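Local coordinates for DUF3829 family protein (Bacteroides vulgatus, PDB 4YJW) that is of unknown function, an all-alpha protein built as an elongated helical bundle and probably made as a signal-bearing lipoprotein, at residues Leu42-Gln47 / Pro55-Pro60; Tyr103-Leu108 / Asp124-Glu129; Asp31-Asn36 / Arg94-Phe99. One frame throughout, in Å; residues are numbered along the deposited sequence.

Contact 1. Residues Leu42-Gln47 / Pro55-Pro60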
ATOM      1  N   LEU A  42       0.206  14.340   3.460  1.00 11.49           N
ATOM      2  CA  LEU A  42       1.320  15.180   2.976  1.00  9.67           C
ATOM      3  C   LEU A  42       1.068  16.662   3.292  1.00 13.56           C
ATOM      4  O   LEU A  42       1.970  17.341   3.739  1.00 13.26           O
ATOM      5  CB  LEU A  42       1.539  14.976   1.476  1.00 10.17           C
ATOM      6  CG  LEU A  42       2.045  13.586   1.055  1.00 13.40           C
ATOM      7  CD1 LEU A  42       2.082  13.475  -0.450  1.00 15.78           C
ATOM      8  CD2 LEU A  42       3.451  13.313   1.594  1.00 16.45           C
ATOM      9  N   GLY A  43      -0.171  17.122   3.138  1.00 11.81           N
ATOM     10  CA  GLY A  43      -0.509  18.505   3.483  1.00 13.21           C
ATOM     11  C   GLY A  43      -0.302  18.787   4.969  1.00 15.41           C
ATOM     12  O   GLY A  43       0.203  19.858   5.330  1.00 14.60           O
ATOM     13  N   TYR A  44      -0.575  17.788   5.841  1.00 11.19           N
ATOM     14  CA  TYR A  44      -0.405  17.932   7.292  1.00 11.30           C
ATOM     15  C   TYR A  44       1.077  18.019   7.667  1.00 14.46           C
ATOM     16  O   TYR A  44       1.394  18.511   8.743  1.00 12.96           O
ATOM     17  CB  TYR A  44      -1.079  16.783   8.072  1.00 11.03           C
ATOM     18  CG  TYR A  44      -2.573  16.694   7.863  1.00 11.91           C
ATOM     19  CD1 TYR A  44      -3.345  17.845   7.690  1.00 13.58           C
ATOM     20  CD2 TYR A  44      -3.227  15.469   7.888  1.00 12.47           C
ATOM     21  CE1 TYR A  44      -4.724  17.770   7.475  1.00 14.53           C
ATOM     22  CE2 TYR A  44      -4.610  15.381   7.689  1.00 13.76           C
ATOM     23  CZ  TYR A  44      -5.353  16.536   7.488  1.00 17.57           C
ATOM     24  OH  TYR A  44      -6.724  16.476   7.275  1.00 17.45           O
ATOM     25  N   LEU A  45       1.975  17.588   6.757  1.00 12.09           N
ATOM     26  CA  LEU A  45       3.424  17.662   6.985  1.00 11.65           C
ATOM     27  C   LEU A  45       3.999  19.032   6.585  1.00 15.47           C
ATOM     28  O   LEU A  45       5.195  19.303   6.827  1.00 14.51           O
ATOM     29  CB  LEU A  45       4.125  16.547   6.187  1.00 12.12           C
ATOM     30  CG  LEU A  45       3.823  15.118   6.601  1.00 16.09           C
ATOM     31  CD1 LEU A  45       4.234  14.170   5.479  1.00 18.73           C
ATOM     32  CD2 LEU A  45       4.593  14.728   7.863  1.00 15.99           C
ATOM     33  N   ASP A  46       3.158  19.910   5.993  1.00 12.12           N
ATOM     34  CA  ASP A  46       3.628  21.224   5.546  1.00 12.93           C
ATOM     35  C   ASP A  46       4.184  22.073   6.687  1.00 15.97           C
ATOM     36  O   ASP A  46       3.671  22.070   7.802  1.00 15.04           O
ATOM     37  CB  ASP A  46       2.514  22.009   4.833  1.00 14.75           C
ATOM     38  CG  ASP A  46       3.072  23.226   4.121  1.00 16.79           C
ATOM     39  OD1 ASP A  46       3.794  23.044   3.122  1.00 18.88           O
ATOM     40  OD2 ASP A  46       2.889  24.344   4.634  1.00 16.33           O
ATOM     41  N   GLN A  47       5.256  22.797   6.386  1.00 14.99           N
ATOM     42  CA  GLN A  47       5.986  23.657   7.314  1.00 15.51           C
ATOM     43  C   GLN A  47       5.100  24.754   7.936  1.00 18.59           C
ATOM     44  O   GLN A  47       5.388  25.212   9.036  1.00 17.75           O
ATOM     45  CB  GLN A  47       7.157  24.322   6.550  1.00 16.52           C
ATOM     46  CG  GLN A  47       8.252  23.326   6.088  1.00 19.65           C
ATOM     47  CD  GLN A  47       8.051  22.669   4.731  1.00 22.10           C
ATOM     48  OE1 GLN A  47       6.929  22.530   4.213  1.00 17.74           O
ATOM     49  NE2 GLN A  47       9.130  22.124   4.172  1.00 17.19           N
ATOM     50  N   PRO A  55      -4.007  16.671  12.843  1.00 15.50           N
ATOM     51  CA  PRO A  55      -4.965  15.676  13.330  1.00 15.21           C
ATOM     52  C   PRO A  55      -4.391  14.266  13.364  1.00 17.60           C
ATOM     53  O   PRO A  55      -3.406  13.978  12.693  1.00 15.68           O
ATOM     54  CB  PRO A  55      -6.107  15.779  12.319  1.00 17.39           C
ATOM     55  CG  PRO A  55      -5.424  16.126  11.024  1.00 21.24           C
ATOM     56  CD  PRO A  55      -4.150  16.898  11.381  1.00 17.37           C
ATOM     57  N   VAL A  56      -5.042  13.372  14.105  1.00 14.95           N
ATOM     58  CA  VAL A  56      -4.647  11.956  14.094  1.00 14.75           C
ATOM     59  C   VAL A  56      -5.143  11.376  12.761  1.00 17.03           C
ATOM     60  O   VAL A  56      -6.289  11.623  12.368  1.00 15.54           O
ATOM     61  CB  VAL A  56      -5.245  11.182  15.305  1.00 20.11           C
ATOM     62  CG1 VAL A  56      -5.088   9.662  15.136  1.00 20.55           C
ATOM     63  CG2 VAL A  56      -4.612  11.646  16.609  1.00 20.17           C
ATOM     64  N   VAL A  57      -4.295  10.617  12.076  1.00 15.48           N
ATOM     65  CA  VAL A  57      -4.692   9.940  10.825  1.00 13.80           C
ATOM     66  C   VAL A  57      -4.290   8.486  10.995  1.00 18.21           C
ATOM     67  O   VAL A  57      -3.111   8.181  10.906  1.00 16.35           O
ATOM     68  CB  VAL A  57      -4.108  10.578   9.535  1.00 15.82           C
ATOM     69  CG1 VAL A  57      -4.652   9.822   8.324  1.00 15.93           C
ATOM     70  CG2 VAL A  57      -4.511  12.068   9.447  1.00 15.33           C
ATOM     71  N   SER A  58      -5.258   7.618  11.257  1.00 16.90           N
ATOM     72  CA  SER A  58      -4.998   6.198  11.521  0.60 17.19           C
ATOM     73  C   SER A  58      -4.711   5.406  10.256  1.00 18.94           C
ATOM     74  O   SER A  58      -5.285   5.686   9.204  1.00 16.78           O
ATOM     75  CB  SER A  58      -6.189   5.574  12.246  0.60 20.86           C
ATOM     76  OG  SER A  58      -6.485   6.273  13.443  0.60 29.94           O
ATOM     77  N   GLN A  59      -3.832   4.387  10.370  1.00 16.38           N
ATOM     78  CA  GLN A  59      -3.543   3.513   9.238  1.00 16.42           C
ATOM     79  C   GLN A  59      -4.787   2.694   8.923  1.00 18.65           C
ATOM     80  O   GLN A  59      -5.357   2.144   9.859  1.00 16.58           O
ATOM     81  CB  GLN A  59      -2.402   2.553   9.619  1.00 17.75           C
ATOM     82  CG  GLN A  59      -1.960   1.641   8.488  1.00 17.29           C
ATOM     83  CD  GLN A  59      -0.942   0.654   8.985  1.00 23.02           C
ATOM     84  OE1 GLN A  59      -0.095   0.966   9.815  1.00 22.46           O
ATOM     85  NE2 GLN A  59      -1.058  -0.574   8.542  1.00 27.62           N
ATOM     86  N   PRO A  60      -5.207   2.564   7.652  1.00 17.29           N
ATOM     87  CA  PRO A  60      -6.354   1.679   7.351  1.00 18.42           C
ATOM     88  C   PRO A  60      -5.999   0.232   7.694  1.00 21.88           C
ATOM     89  O   PRO A  60      -4.856  -0.161   7.505  1.00 20.93           O
ATOM     90  CB  PRO A  60      -6.584   1.884   5.840  1.00 20.40           C
ATOM     91  CG  PRO A  60      -5.338   2.457   5.315  1.00 24.78           C
ATOM     92  CD  PRO A  60      -4.650   3.179   6.433  1.00 19.41           C
TER
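Y44, near the C-terminal end of helix 35-44, faces P55 with their CA atoms 7.9 Å apart, the nearest approach of the two backbones. In this all-alpha bundle, P55-P60 has no regular helix or strand; it belongs to the extended linker that runs from helix 35-44 to helix 64-71. No hydrogen bond joins the two segments. Within L42-Q47 the turn closes on itself instead, L45 N reaching L42 O and D46 N reaching G43 O.

One tyrosine ring carries the contact. The proline lies over one face of Y44 in a CH-pi contact: P55 CG stands 3.7 Å from the ring centroid and 19° off the normal, displaced toward the CE2 and CZ side of the rim. CD of the same proline lies nearer the ring's CG, CD1 and CD2. The Y44 side chain is turned beside its backbone N, CG anti to the carbonyl carbon (chi1 -61°), which swings the ring out to the linker. Y103 of helix 79-111 also packs on Y44 and holds the linker by its hydroxyl, hydrogen-bonded to P55 O, while V57 touches V41 and E37 further back along helix 35-44. From that position a single methyl, V57 CG2, meets the ring obliquely, 3.8 Å from Y44 CE2.

Contact 2. Residues Tyr103-Leu108 / Asp124-Glu129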
ATOM      1  N   TYR A 103       4.007   9.589  10.054  1.00 10.91           N
ATOM      2  CA  TYR A 103       3.129  10.741  10.338  1.00 12.10           C
ATOM      3  C   TYR A 103       2.774  10.773  11.838  1.00 14.70           C
ATOM      4  O   TYR A 103       2.779  11.839  12.448  1.00 12.63           O
ATOM      5  CB  TYR A 103       1.851  10.739   9.486  1.00 13.05           C
ATOM      6  CG  TYR A 103       0.935  11.888   9.858  1.00 13.00           C
ATOM      7  CD1 TYR A 103       1.336  13.213   9.667  1.00 13.83           C
ATOM      8  CD2 TYR A 103      -0.228  11.663  10.594  1.00 13.74           C
ATOM      9  CE1 TYR A 103       0.582  14.281  10.148  1.00 12.77           C
ATOM     10  CE2 TYR A 103      -1.017  12.729  11.048  1.00 15.06           C
ATOM     11  CZ  TYR A 103      -0.604  14.036  10.827  1.00 13.84           C
ATOM     12  OH  TYR A 103      -1.353  15.087  11.301  1.00 15.48           O
ATOM     13  N   LYS A 104       2.489   9.614  12.434  1.00 12.24           N
ATOM     14  CA  LYS A 104       2.211   9.572  13.892  1.00 11.89           C
ATOM     15  C   LYS A 104       3.427  10.139  14.671  1.00 16.25           C
ATOM     16  O   LYS A 104       3.267  11.021  15.501  1.00 15.15           O
ATOM     17  CB  LYS A 104       1.879   8.133  14.328  1.00 15.22           C
ATOM     18  CG  LYS A 104       1.780   7.989  15.854  1.00 20.08           C
ATOM     19  CD  LYS A 104       1.354   6.561  16.257  1.00 23.69           C
ATOM     20  CE  LYS A 104       1.538   6.364  17.741  1.00 28.57           C
ATOM     21  NZ  LYS A 104       1.089   5.008  18.158  1.00 34.29           N
ATOM     22  N   THR A 105       4.636   9.661  14.363  1.00 14.90           N
ATOM     23  CA  THR A 105       5.886  10.138  14.982  1.00 14.57           C
ATOM     24  C   THR A 105       6.009  11.643  14.816  1.00 16.90           C
ATOM     25  O   THR A 105       6.281  12.349  15.786  1.00 15.77           O
ATOM     26  CB  THR A 105       7.082   9.426  14.355  1.00 18.43           C
ATOM     27  OG1 THR A 105       6.921   8.045  14.609  1.00 18.00           O
ATOM     28  CG2 THR A 105       8.417   9.883  14.942  1.00 18.92           C
ATOM     29  N   TYR A 106       5.857  12.112  13.574  1.00 12.24           N
ATOM     30  CA  TYR A 106       5.942  13.527  13.226  1.00 11.60           C
ATOM     31  C   TYR A 106       4.985  14.347  14.084  1.00 13.62           C
ATOM     32  O   TYR A 106       5.406  15.332  14.666  1.00 12.77           O
ATOM     33  CB  TYR A 106       5.622  13.720  11.728  1.00 11.84           C
ATOM     34  CG  TYR A 106       5.614  15.174  11.301  1.00 12.94           C
ATOM     35  CD1 TYR A 106       6.779  15.798  10.849  1.00 15.67           C
ATOM     36  CD2 TYR A 106       4.430  15.910  11.286  1.00 13.45           C
ATOM     37  CE1 TYR A 106       6.770  17.131  10.433  1.00 15.11           C
ATOM     38  CE2 TYR A 106       4.413  17.249  10.886  1.00 13.62           C
ATOM     39  CZ  TYR A 106       5.584  17.847  10.450  1.00 15.70           C
ATOM     40  OH  TYR A 106       5.573  19.174  10.066  1.00 14.99           O
ATOM     41  N   ARG A 107       3.692  13.974  14.121  1.00 11.98           N
ATOM     42  CA  ARG A 107       2.700  14.746  14.891  1.00 12.14           C
ATOM     43  C   ARG A 107       3.075  14.852  16.389  1.00 14.58           C
ATOM     44  O   ARG A 107       3.027  15.954  16.949  1.00 12.90           O
ATOM     45  CB  ARG A 107       1.311  14.128  14.729  1.00 10.79           C
ATOM     46  CG  ARG A 107       0.241  14.806  15.607  1.00 13.93           C
ATOM     47  CD  ARG A 107      -1.133  14.205  15.342  1.00 15.07           C
ATOM     48  NE  ARG A 107      -2.115  14.712  16.306  1.00 14.24           N
ATOM     49  CZ  ARG A 107      -2.302  14.200  17.519  1.00 24.35           C
ATOM     50  NH1 ARG A 107      -1.579  13.161  17.929  1.00 16.99           N
ATOM     51  NH2 ARG A 107      -3.209  14.722  18.331  1.00 14.91           N
ATOM     52  N   LEU A 108       3.504  13.752  17.006  1.00 14.58           N
ATOM     53  CA  LEU A 108       3.881  13.748  18.430  1.00 15.45           C
ATOM     54  C   LEU A 108       5.136  14.593  18.693  1.00 20.63           C
ATOM     55  O   LEU A 108       5.193  15.314  19.696  1.00 20.15           O
ATOM     56  CB  LEU A 108       4.087  12.308  18.912  1.00 16.17           C
ATOM     57  CG  LEU A 108       2.832  11.380  18.805  1.00 19.78           C
ATOM     58  CD1 LEU A 108       3.084  10.028  19.502  1.00 21.52           C
ATOM     59  CD2 LEU A 108       1.557  12.052  19.382  1.00 21.83           C
ATOM     60  N   ASP A 124      12.287  17.448   8.650  1.00 14.54           N
ATOM     61  CA  ASP A 124      12.713  17.422   7.245  1.00 15.89           C
ATOM     62  C   ASP A 124      13.005  15.999   6.774  1.00 19.08           C
ATOM     63  O   ASP A 124      12.668  15.666   5.636  1.00 16.97           O
ATOM     64  CB  ASP A 124      13.917  18.334   7.007  1.00 17.75           C
ATOM     65  CG  ASP A 124      13.540  19.807   6.920  1.00 25.51           C
ATOM     66  OD1 ASP A 124      12.333  20.116   6.646  1.00 22.58           O
ATOM     67  OD2 ASP A 124      14.437  20.643   7.050  1.00 27.53           O
ATOM     68  N   LYS A 125      13.598  15.147   7.646  1.00 17.56           N
ATOM     69  CA  LYS A 125      13.859  13.741   7.277  1.00 18.62           C
ATOM     70  C   LYS A 125      12.534  13.032   6.954  1.00 17.97           C
ATOM     71  O   LYS A 125      12.428  12.303   5.962  1.00 17.64           O
ATOM     72  CB  LYS A 125      14.585  13.035   8.436  1.00 23.53           C
ATOM     73  CG  LYS A 125      14.968  11.585   8.149  1.00 33.18           C
ATOM     74  CD  LYS A 125      15.836  11.025   9.278  1.00 43.68           C
ATOM     75  CE  LYS A 125      16.154   9.552   9.103  1.00 52.86           C
ATOM     76  NZ  LYS A 125      17.157   9.321   8.032  1.00 60.09           N
ATOM     77  N   ILE A 126      11.527  13.234   7.819  1.00 13.08           N
ATOM     78  CA  ILE A 126      10.205  12.625   7.659  1.00 13.92           C
ATOM     79  C   ILE A 126       9.520  13.181   6.406  1.00 16.77           C
ATOM     80  O   ILE A 126       8.985  12.396   5.622  1.00 14.97           O
ATOM     81  CB  ILE A 126       9.319  12.805   8.934  1.00 15.54           C
ATOM     82  CG1 ILE A 126       9.868  11.921  10.085  1.00 17.36           C
ATOM     83  CG2 ILE A 126       7.834  12.453   8.620  1.00 14.46           C
ATOM     84  CD1 ILE A 126       9.192  12.113  11.518  1.00 22.99           C
ATOM     85  N   ARG A 127       9.564  14.502   6.188  1.00 14.75           N
ATOM     86  CA  ARG A 127       8.919  15.082   4.976  1.00 13.98           C
ATOM     87  C   ARG A 127       9.486  14.457   3.698  1.00 17.11           C
ATOM     88  O   ARG A 127       8.729  14.123   2.779  1.00 15.73           O
ATOM     89  CB  ARG A 127       9.110  16.617   4.928  1.00 14.90           C
ATOM     90  CG  ARG A 127       8.258  17.338   5.977  1.00 13.91           C
ATOM     91  CD  ARG A 127       8.767  18.751   6.194  1.00 16.65           C
ATOM     92  NE  ARG A 127       7.991  19.368   7.267  1.00 15.34           N
ATOM     93  CZ  ARG A 127       8.453  20.260   8.127  1.00 17.61           C
ATOM     94  NH1 ARG A 127       9.719  20.678   8.053  1.00 15.59           N
ATOM     95  NH2 ARG A 127       7.654  20.766   9.053  1.00 15.69           N
ATOM     96  N   LYS A 128      10.816  14.326   3.608  1.00 15.21           N
ATOM     97  CA  LYS A 128      11.426  13.773   2.399  1.00 14.65           C
ATOM     98  C   LYS A 128      11.007  12.308   2.183  1.00 19.07           C
ATOM     99  O   LYS A 128      10.685  11.900   1.060  1.00 19.55           O
ATOM    100  CB  LYS A 128      12.960  13.889   2.470  1.00 17.29           C
ATOM    101  CG  LYS A 128      13.483  15.341   2.382  1.00 18.21           C
ATOM    102  CD  LYS A 128      15.023  15.351   2.319  1.00 25.60           C
ATOM    103  CE  LYS A 128      15.647  15.085   3.666  1.00 20.40           C
ATOM    104  NZ  LYS A 128      17.126  15.265   3.626  1.00 20.21           N
ATOM    105  N   GLU A 129      11.002  11.526   3.259  1.00 16.87           N
ATOM    106  CA  GLU A 129      10.679  10.098   3.206  1.00 17.68           C
ATOM    107  C   GLU A 129       9.209   9.887   2.895  1.00 19.14           C
ATOM    108  O   GLU A 129       8.883   9.016   2.086  1.00 19.16           O
ATOM    109  CB  GLU A 129      11.057   9.423   4.520  1.00 20.17           C
ATOM    110  CG  GLU A 129      10.917   7.899   4.514  1.00 36.16           C
ATOM    111  CD  GLU A 129      11.797   7.070   3.590  1.00 62.66           C
ATOM    112  OE1 GLU A 129      12.914   7.519   3.239  1.00 55.90           O
ATOM    113  OE2 GLU A 129      11.375   5.939   3.252  1.00 54.59           O
TER
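The ring of Y106 and the guanidinium of R127 meet at their edges with their planes 65° apart. R127 NH2 arrives near the plane of the ring and gives a hydrogen bond to Y106 OH, 2.8 Å long and bent to 140° at the hydrogen; the hydroxyl is tilted out of the guanidinium plane. At another edge of the same guanidinium, almost in its plane, R127 NH1 makes a salt bridge of 3.0 Å to D124 OD1, one turn back on its own helix. R127 NE bonds to L45 O, so all three nitrogens have partners and the group's rotation is fixed.

Nearer the backbones the contact is apolar. I126 points at the facing helix, and its CD1 lies 3.9 Å from Y106 CB; the same I126 CD1 is 4.2 Å from T105 CG2. I126 CG2 reaches Y106 CB as well and comes obliquely to the ring. Y106 CG is anti to the backbone N, carrying the ring past I126 and out to the arginine. The axes of the two segments run nearly antiparallel, 152° between their directions and 10.4 Å apart, as in the up-and-down packing of an elongated helical bundle.

Contact 3. Residues Asp31-Asn36 / Arg94-Phe99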
ATOM      1  N   ASP A  31      -8.932  -0.160  -0.413  1.00 21.92           N
ATOM      2  CA  ASP A  31      -8.946   0.309   0.982  1.00 22.36           C
ATOM      3  C   ASP A  31      -7.563   0.577   1.566  1.00 26.45           C
ATOM      4  O   ASP A  31      -7.454   1.413   2.471  1.00 27.89           O
ATOM      5  CB  ASP A  31      -9.692  -0.687   1.874  1.00 25.07           C
ATOM      6  CG  ASP A  31     -11.159  -0.881   1.516  1.00 37.48           C
ATOM      7  OD1 ASP A  31     -11.840   0.131   1.208  1.00 40.60           O
ATOM      8  OD2 ASP A  31     -11.633  -2.035   1.572  1.00 41.94           O
ATOM      9  N   LEU A  32      -6.518  -0.113   1.080  1.00 19.25           N
ATOM     10  CA  LEU A  32      -5.172   0.063   1.613  0.60 18.97           C
ATOM     11  C   LEU A  32      -4.515   1.357   1.118  1.00 21.87           C
ATOM     12  O   LEU A  32      -3.865   2.036   1.909  1.00 22.03           O
ATOM     13  CB  LEU A  32      -4.314  -1.147   1.229  0.60 19.74           C
ATOM     14  CG  LEU A  32      -2.992  -1.308   1.930  0.60 24.54           C
ATOM     15  CD1 LEU A  32      -3.174  -1.890   3.313  0.60 25.37           C
ATOM     16  CD2 LEU A  32      -2.063  -2.171   1.104  0.60 26.33           C
ATOM     17  N   VAL A  33      -4.661   1.670  -0.177  1.00 16.52           N
ATOM     18  CA  VAL A  33      -4.050   2.846  -0.795  1.00 15.44           C
ATOM     19  C   VAL A  33      -5.155   3.855  -1.092  1.00 19.27           C
ATOM     20  O   VAL A  33      -5.844   3.802  -2.123  1.00 19.50           O
ATOM     21  CB  VAL A  33      -3.197   2.477  -2.043  1.00 19.60           C
ATOM     22  CG1 VAL A  33      -2.509   3.713  -2.641  1.00 20.04           C
ATOM     23  CG2 VAL A  33      -2.157   1.410  -1.702  1.00 18.99           C
ATOM     24  N   ASN A  34      -5.324   4.756  -0.148  1.00 15.85           N
ATOM     25  CA  ASN A  34      -6.325   5.815  -0.196  1.00 15.77           C
ATOM     26  C   ASN A  34      -5.614   7.075  -0.644  1.00 18.73           C
ATOM     27  O   ASN A  34      -5.028   7.782   0.178  1.00 16.82           O
ATOM     28  CB  ASN A  34      -6.965   5.963   1.198  1.00 15.87           C
ATOM     29  CG  ASN A  34      -8.077   6.971   1.249  1.00 23.37           C
ATOM     30  OD1 ASN A  34      -8.169   7.884   0.420  1.00 18.82           O
ATOM     31  ND2 ASN A  34      -8.894   6.880   2.289  1.00 20.46           N
ATOM     32  N   GLU A  35      -5.623   7.333  -1.956  1.00 14.74           N
ATOM     33  CA  GLU A  35      -4.869   8.431  -2.569  1.00 14.03           C
ATOM     34  C   GLU A  35      -5.203   9.780  -1.952  1.00 16.21           C
ATOM     35  O   GLU A  35      -4.285  10.569  -1.717  1.00 15.66           O
ATOM     36  CB  GLU A  35      -5.076   8.469  -4.095  1.00 16.39           C
ATOM     37  CG  GLU A  35      -4.663   7.168  -4.788  1.00 25.20           C
ATOM     38  CD  GLU A  35      -5.603   5.962  -4.765  1.00 40.82           C
ATOM     39  OE1 GLU A  35      -6.746   6.065  -4.252  1.00 23.89           O
ATOM     40  OE2 GLU A  35      -5.193   4.905  -5.299  1.00 25.26           O
ATOM     41  N   ASN A  36      -6.491  10.056  -1.689  1.00 13.49           N
ATOM     42  CA  ASN A  36      -6.863  11.361  -1.122  1.00 14.35           C
ATOM     43  C   ASN A  36      -6.401  11.489   0.320  1.00 15.73           C
ATOM     44  O   ASN A  36      -5.960  12.581   0.718  1.00 15.36           O
ATOM     45  CB  ASN A  36      -8.350  11.614  -1.270  1.00 18.10           C
ATOM     46  CG  ASN A  36      -8.703  11.933  -2.702  1.00 28.85           C
ATOM     47  OD1 ASN A  36      -7.885  12.464  -3.475  1.00 28.96           O
ATOM     48  ND2 ASN A  36      -9.913  11.633  -3.083  1.00 25.17           N
ATOM     49  N   ARG A  94       4.816  -2.887   3.885  1.00 21.22           N
ATOM     50  CA  ARG A  94       5.860  -2.223   4.676  0.50 20.99           C
ATOM     51  C   ARG A  94       5.791  -0.710   4.495  1.00 23.34           C
ATOM     52  O   ARG A  94       5.950   0.023   5.482  1.00 23.13           O
ATOM     53  CB  ARG A  94       7.255  -2.733   4.297  0.50 24.03           C
ATOM     54  CG  ARG A  94       7.641  -4.042   4.980  0.50 35.83           C
ATOM     55  CD  ARG A  94       8.950  -4.555   4.408  0.50 45.18           C
ATOM     56  NE  ARG A  94       9.471  -5.719   5.124  0.50 52.54           N
ATOM     57  CZ  ARG A  94      10.673  -5.776   5.688  0.50 67.06           C
ATOM     58  NH1 ARG A  94      11.488  -4.727   5.641  0.50 59.06           N
ATOM     59  NH2 ARG A  94      11.068  -6.877   6.310  0.50 49.74           N
ATOM     60  N   SER A  95       5.536  -0.243   3.236  1.00 18.86           N
ATOM     61  CA  SER A  95       5.447   1.188   2.878  1.00 18.86           C
ATOM     62  C   SER A  95       4.233   1.842   3.515  1.00 19.20           C
ATOM     63  O   SER A  95       4.335   2.996   3.970  1.00 16.17           O
ATOM     64  CB  SER A  95       5.429   1.393   1.365  1.00 21.13           C
ATOM     65  OG  SER A  95       6.697   1.079   0.811  1.00 27.68           O
ATOM     66  N   ILE A  96       3.097   1.111   3.581  1.00 13.46           N
ATOM     67  CA  ILE A  96       1.870   1.612   4.224  1.00 13.35           C
ATOM     68  C   ILE A  96       2.157   1.834   5.685  1.00 14.88           C
ATOM     69  O   ILE A  96       1.850   2.901   6.228  1.00 14.74           O
ATOM     70  CB  ILE A  96       0.653   0.653   4.013  1.00 16.76           C
ATOM     71  CG1 ILE A  96       0.061   0.793   2.583  1.00 18.38           C
ATOM     72  CG2 ILE A  96      -0.460   0.911   5.067  1.00 16.95           C
ATOM     73  CD1 ILE A  96      -0.667   2.286   2.235  1.00 20.98           C
ATOM     74  N   SER A  97       2.803   0.848   6.325  1.00 13.01           N
ATOM     75  CA  SER A  97       3.123   0.939   7.751  1.00 13.02           C
ATOM     76  C   SER A  97       4.023   2.150   8.020  1.00 17.35           C
ATOM     77  O   SER A  97       3.695   2.983   8.865  1.00 16.85           O
ATOM     78  CB  SER A  97       3.811  -0.344   8.210  1.00 15.94           C
ATOM     79  OG  SER A  97       4.065  -0.275   9.604  1.00 21.29           O
ATOM     80  N   ALA A  98       5.072   2.299   7.217  1.00 14.89           N
ATOM     81  CA  ALA A  98       6.027   3.398   7.368  1.00 14.68           C
ATOM     82  C   ALA A  98       5.340   4.744   7.168  1.00 17.22           C
ATOM     83  O   ALA A  98       5.619   5.670   7.934  1.00 15.94           O
ATOM     84  CB  ALA A  98       7.167   3.243   6.374  1.00 16.47           C
ATOM     85  N   PHE A  99       4.493   4.873   6.122  1.00 13.43           N
ATOM     86  CA  PHE A  99       3.828   6.136   5.805  1.00 13.03           C
ATOM     87  C   PHE A  99       2.985   6.637   6.980  1.00 16.91           C
ATOM     88  O   PHE A  99       3.118   7.802   7.386  1.00 14.88           O
ATOM     89  CB  PHE A  99       2.964   6.003   4.532  1.00 13.48           C
ATOM     90  CG  PHE A  99       2.406   7.337   4.081  1.00 12.63           C
ATOM     91  CD1 PHE A  99       3.200   8.237   3.370  1.00 14.04           C
ATOM     92  CD2 PHE A  99       1.092   7.704   4.393  1.00 12.65           C
ATOM     93  CE1 PHE A  99       2.667   9.469   2.935  1.00 13.64           C
ATOM     94  CE2 PHE A  99       0.576   8.946   3.995  1.00 14.25           C
ATOM     95  CZ  PHE A  99       1.361   9.809   3.243  1.00 12.27           C
TER
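The break between helix 10-32 and helix 35-44 packs here against the middle of helix 79-111, close to the centre of the bundle. V33 is the first residue to leave helical geometry and N34 is the N-cap of the next helix, its OD1 accepting from E37 N. On the facing helix I96 points toward this break. Its CG1 is anti to the carbonyl carbon (chi1 -77°) and meets the leucine at a slant: I96 CG1 lies 3.8 Å from L32 CG, and L32 CD2 is almost as near. L32 was modelled in two conformers, so these details hold for one of them and are less certain. At the far end of I96, CD1 is 4.3 Å from V33 CG2. L137 of helix 121-159 and Q59 of the linker also touch I96, while L92 lies against both L32 and V33. With an alanine here in place of I96, L32 and V33 would probably lose the isoleucine's CG1 and CD1, and a gap would be likely to open between the break and this helix, though L92 would still touch both. No hydrogen bond crosses between the segments; the join therefore rests on shape and the exclusion of water, with the three touching side chains all buried.

From the N terminus, helix 10-32 runs into the break at V33-N34, within D31-N36, which contact 3 later ties to helix 79-111, closing a loop of 57 residues. Contact 1 is nested inside that loop: it folds the linker after helix 35-44 back on the helix's own end, and P60 of the linker packs on the backbone of D31 and L32. Contact 2 opens only after contact 3 has closed, in series with both, and joins helix 79-111 to helix 121-159 across the short connection between them. Contacts 1 and 2 touch directly at one end of the bundle; contacts 2 and 3 share helix 79-111, their centres about 15 Å apart, and do not otherwise touch.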